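Long-range contact in Ras GTPase-activating-like protein IQGAP2 (Homo sapiens, PDB 5CJP), which carries a domain related to Ras GTPase-activating proteins and, as its family suggests, probably binds small GTPases of the Rho type such as Cdc42: residues M44-S56 / T92-R105. Numbering follows the deposited sequence.
Sequences MDTVIFTLYNYAS and TVIKMVVSFNRGAR
Tyr52 and Phe100 meet where helix 37-54 packs on helix 92-102 in the all-helical domain related to Ras GTPase-activating proteins. The segments 44-54 and 92-102 cross obliquely, their N-to-C directions 53° apart and their axes 9.9 Å from each other at closest approach, and apolar side chains fill much of the interface. The long, unbranched side chain of Met96, bent at its end, reaches three residues of 44-56. Its CG lies against Ile48 CD1 as the two side chains run antiparallel past one another, its CE reaches Leu51 CD1 roughly at right angles, and its CB meets Met44 SD at 4.0 Å. Phe68 of helix 58-79 and Ala29 of helix 25-34 also pack on Met96.

Farther along, Phe100 has its CG anti to the backbone N (chi1 179°), which lays the ring beside helix 37-54. There Leu51 CB lies near CE1, and Ala55, small enough to let the ring approach, places CB 3.8 Å from CZ. The rings of Tyr52 and Phe100 are nearly parallel, 26° between planes, but so strongly offset that little ring area faces ring area; Tyr52 CD1 lies 3.7 Å from both CD1 and CE1 of Phe100.

Polar contacts gather around Tyr52, whose ring lies against Ser99, Phe100 and Gly103. Its hydroxyl gives a weak hydrogen bond to Ser99 O, 3.4 Å from OH, while Phe100 O lies at the ring edge. A leucine here would probably forfeit that weak bond to Ser99 O, which still accepts from Arg102 N, and lose the flat face that Gly103 O covers. One face of the ring rests against its own helix at Ile48 O; over the centre of the opposite face sits Gly103 O, 3.0 Å above the plane.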
# COMPACT_ATOMS: atom_id res chain seq x y z
N MET E 44 1.56 19.53 -7.46
CA MET E 44 0.15 19.68 -7.12
C MET E 44 -0.52 18.43 -6.54
O MET E 44 -1.00 18.44 -5.41
CB MET E 44 -0.61 20.17 -8.36
CG MET E 44 -1.86 21.01 -8.07
SD MET E 44 -1.58 22.43 -6.96
CE MET E 44 -0.38 23.36 -7.91
N ASP E 45 -0.54 17.34 -7.29
CA ASP E 45 -1.17 16.13 -6.79
C ASP E 45 -0.62 15.65 -5.45
O ASP E 45 -1.36 15.47 -4.48
CB ASP E 45 -1.03 15.01 -7.81
CG ASP E 45 -2.03 15.14 -8.96
OD1 ASP E 45 -2.50 16.26 -9.24
OD2 ASP E 45 -2.32 14.10 -9.59
N THR E 46 0.69 15.47 -5.40
CA THR E 46 1.31 14.97 -4.18
C THR E 46 1.12 15.85 -2.95
O THR E 46 0.98 15.35 -1.84
CB THR E 46 2.79 14.66 -4.45
OG1 THR E 46 3.62 15.52 -3.66
CG2 THR E 46 3.10 14.87 -5.95
N VAL E 47 1.07 17.16 -3.13
CA VAL E 47 0.85 18.02 -1.96
C VAL E 47 -0.62 17.99 -1.56
O VAL E 47 -0.96 17.94 -0.37
CB VAL E 47 1.28 19.48 -2.22
CG1 VAL E 47 2.74 19.52 -2.67
CG2 VAL E 47 0.39 20.11 -3.27
N ILE E 48 -1.49 18.01 -2.57
CA ILE E 48 -2.92 17.99 -2.31
C ILE E 48 -3.24 16.71 -1.56
O ILE E 48 -3.99 16.72 -0.56
CB ILE E 48 -3.71 18.01 -3.61
CG1 ILE E 48 -3.43 19.32 -4.37
CG2 ILE E 48 -5.17 17.83 -3.31
CD1 ILE E 48 -3.92 20.51 -3.68
N PHE E 49 -2.67 15.60 -2.03
CA PHE E 49 -2.92 14.30 -1.39
C PHE E 49 -2.58 14.35 0.09
O PHE E 49 -3.27 13.76 0.92
CB PHE E 49 -2.10 13.19 -2.07
CG PHE E 49 -2.43 11.82 -1.57
CD1 PHE E 49 -3.64 11.22 -1.90
CD2 PHE E 49 -1.57 11.15 -0.69
CE1 PHE E 49 -4.00 9.96 -1.36
CE2 PHE E 49 -1.93 9.90 -0.15
CZ PHE E 49 -3.14 9.31 -0.49
N THR E 50 -1.51 15.06 0.41
CA THR E 50 -1.07 15.19 1.78
C THR E 50 -1.98 16.11 2.54
O THR E 50 -2.33 15.83 3.69
CB THR E 50 0.34 15.73 1.82
OG1 THR E 50 1.18 14.84 1.08
CG2 THR E 50 0.84 15.83 3.25
N LEU E 51 -2.38 17.21 1.90
CA LEU E 51 -3.28 18.15 2.53
C LEU E 51 -4.62 17.48 2.87
O LEU E 51 -5.27 17.83 3.85
CB LEU E 51 -3.50 19.35 1.63
CG LEU E 51 -2.25 20.22 1.46
CD1 LEU E 51 -2.55 21.34 0.49
CD2 LEU E 51 -1.82 20.79 2.81
N TYR E 52 -5.04 16.49 2.07
CA TYR E 52 -6.30 15.81 2.35
C TYR E 52 -6.27 15.20 3.74
O TYR E 52 -7.25 15.28 4.47
CB TYR E 52 -6.58 14.68 1.34
CG TYR E 52 -6.93 15.12 -0.07
CD1 TYR E 52 -7.67 16.29 -0.31
CD2 TYR E 52 -6.55 14.34 -1.18
CE1 TYR E 52 -8.02 16.66 -1.61
CE2 TYR E 52 -6.90 14.69 -2.47
CZ TYR E 52 -7.64 15.85 -2.68
OH TYR E 52 -8.02 16.19 -3.97
N ASN E 53 -5.15 14.59 4.11
CA ASN E 53 -5.03 13.98 5.43
C ASN E 53 -4.73 15.05 6.47
O ASN E 53 -5.25 15.03 7.57
CB ASN E 53 -3.90 12.94 5.45
CG ASN E 53 -3.62 12.41 6.84
OD1 ASN E 53 -4.41 11.66 7.41
ND2 ASN E 53 -2.48 12.81 7.40
N TYR E 54 -3.88 16.00 6.09
CA TYR E 54 -3.52 17.07 7.01
C TYR E 54 -4.72 17.92 7.45
O TYR E 54 -4.88 18.22 8.62
CB TYR E 54 -2.44 17.95 6.39
CG TYR E 54 -1.99 19.05 7.30
CD1 TYR E 54 -1.11 18.80 8.34
CD2 TYR E 54 -2.50 20.36 7.16
CE1 TYR E 54 -0.74 19.81 9.23
CE2 TYR E 54 -2.13 21.38 8.05
CZ TYR E 54 -1.26 21.10 9.07
OH TYR E 54 -0.87 22.09 9.92
N ALA E 55 -5.58 18.31 6.51
CA ALA E 55 -6.73 19.15 6.84
C ALA E 55 -7.96 18.36 7.13
O ALA E 55 -9.06 18.84 6.94
CB ALA E 55 -7.02 20.13 5.72
N SER E 56 -7.80 17.13 7.59
CA SER E 56 -8.96 16.32 7.89
C SER E 56 -9.63 16.73 9.21
O SER E 56 -10.74 16.31 9.49
CB SER E 56 -8.59 14.84 7.91
OG SER E 56 -7.57 14.55 8.85
N THR E 92 -1.91 29.96 -9.14
CA THR E 92 -1.82 28.58 -8.67
C THR E 92 -2.56 28.32 -7.38
O THR E 92 -2.94 27.19 -7.09
CB THR E 92 -0.34 28.10 -8.63
OG1 THR E 92 -0.06 27.47 -7.38
CG2 THR E 92 0.59 29.24 -8.87
N VAL E 93 -2.82 29.38 -6.61
CA VAL E 93 -3.56 29.21 -5.37
C VAL E 93 -4.99 28.81 -5.69
O VAL E 93 -5.60 28.05 -4.96
CB VAL E 93 -3.66 30.52 -4.56
CG1 VAL E 93 -4.33 30.25 -3.22
CG2 VAL E 93 -2.29 31.11 -4.38
N ILE E 94 -5.52 29.33 -6.79
CA ILE E 94 -6.87 29.00 -7.18
C ILE E 94 -6.93 27.56 -7.69
O ILE E 94 -7.90 26.84 -7.47
CB ILE E 94 -7.37 29.98 -8.23
CG1 ILE E 94 -7.62 31.34 -7.56
CG2 ILE E 94 -8.64 29.46 -8.90
CD1 ILE E 94 -8.66 31.27 -6.54
N LYS E 95 -5.86 27.14 -8.35
CA LYS E 95 -5.77 25.78 -8.88
C LYS E 95 -5.80 24.79 -7.72
O LYS E 95 -6.46 23.74 -7.78
CB LYS E 95 -4.46 25.62 -9.65
CG LYS E 95 -4.42 24.44 -10.60
CD LYS E 95 -3.12 24.43 -11.37
CE LYS E 95 -2.90 25.76 -12.11
NZ LYS E 95 -1.48 25.97 -12.62
N MET E 96 -5.11 25.13 -6.64
CA MET E 96 -5.05 24.26 -5.48
C MET E 96 -6.36 24.31 -4.71
O MET E 96 -6.85 23.29 -4.22
CB MET E 96 -3.89 24.68 -4.58
CG MET E 96 -3.69 23.78 -3.38
SD MET E 96 -2.04 24.01 -2.71
CE MET E 96 -2.45 24.23 -1.10
N VAL E 97 -6.92 25.51 -4.61
CA VAL E 97 -8.18 25.68 -3.91
C VAL E 97 -9.23 24.82 -4.56
O VAL E 97 -10.00 24.16 -3.87
CB VAL E 97 -8.66 27.15 -3.94
CG1 VAL E 97 -10.16 27.23 -3.63
CG2 VAL E 97 -7.86 27.95 -2.93
N VAL E 98 -9.25 24.82 -5.89
CA VAL E 98 -10.22 24.02 -6.63
C VAL E 98 -10.02 22.52 -6.50
O VAL E 98 -10.98 21.81 -6.25
CB VAL E 98 -10.21 24.39 -8.13
CG1 VAL E 98 -11.00 23.35 -8.94
CG2 VAL E 98 -10.81 25.77 -8.30
N SER E 99 -8.79 22.04 -6.65
CA SER E 99 -8.52 20.60 -6.54
C SER E 99 -8.81 20.11 -5.14
O SER E 99 -9.49 19.11 -4.96
CB SER E 99 -7.06 20.28 -6.86
OG SER E 99 -6.73 20.54 -8.21
N PHE E 100 -8.28 20.81 -4.15
CA PHE E 100 -8.49 20.40 -2.78
C PHE E 100 -9.96 20.26 -2.42
O PHE E 100 -10.33 19.40 -1.65
CB PHE E 100 -7.82 21.38 -1.82
CG PHE E 100 -8.01 21.01 -0.38
CD1 PHE E 100 -7.30 19.95 0.18
CD2 PHE E 100 -8.98 21.67 0.40
CE1 PHE E 100 -7.53 19.55 1.49
CE2 PHE E 100 -9.23 21.27 1.72
CZ PHE E 100 -8.51 20.22 2.26
N ASN E 101 -10.80 21.11 -3.00
CA ASN E 101 -12.22 21.04 -2.70
C ASN E 101 -12.96 19.94 -3.46
O ASN E 101 -14.09 19.59 -3.13
CB ASN E 101 -12.86 22.41 -2.91
CG ASN E 101 -12.69 23.32 -1.69
OD1 ASN E 101 -13.27 23.07 -0.64
ND2 ASN E 101 -11.89 24.36 -1.83
N ARG E 102 -12.31 19.37 -4.47
CA ARG E 102 -12.93 18.30 -5.24
C ARG E 102 -12.89 16.98 -4.51
O ARG E 102 -13.90 16.28 -4.41
CB ARG E 102 -12.23 18.12 -6.59
CG ARG E 102 -12.81 18.95 -7.70
CD ARG E 102 -12.06 18.78 -9.01
NE ARG E 102 -12.62 19.70 -10.00
CZ ARG E 102 -11.88 20.44 -10.82
NH1 ARG E 102 -10.55 20.36 -10.78
NH2 ARG E 102 -12.47 21.30 -11.64
N GLY E 103 -11.72 16.63 -3.98
CA GLY E 103 -11.60 15.36 -3.30
C GLY E 103 -11.09 15.40 -1.89
O GLY E 103 -10.28 14.55 -1.50
N ALA E 104 -11.57 16.36 -1.11
CA ALA E 104 -11.19 16.51 0.29
C ALA E 104 -11.74 15.35 1.11
O ALA E 104 -11.49 14.19 0.81
CB ALA E 104 -11.69 17.85 0.84
N ARG E 105 -12.53 15.66 2.14
CA ARG E 105 -13.12 14.66 3.02
C ARG E 105 -14.62 14.47 2.94
O ARG E 105 -15.17 13.51 3.50
CB ARG E 105 -12.76 15.00 4.45
CG ARG E 105 -11.39 14.58 4.81
CD ARG E 105 -11.40 13.08 4.84
NE ARG E 105 -10.74 12.61 6.04
CZ ARG E 105 -9.43 12.54 6.18
NH1 ARG E 105 -8.65 12.92 5.16
NH2 ARG E 105 -8.89 12.13 7.32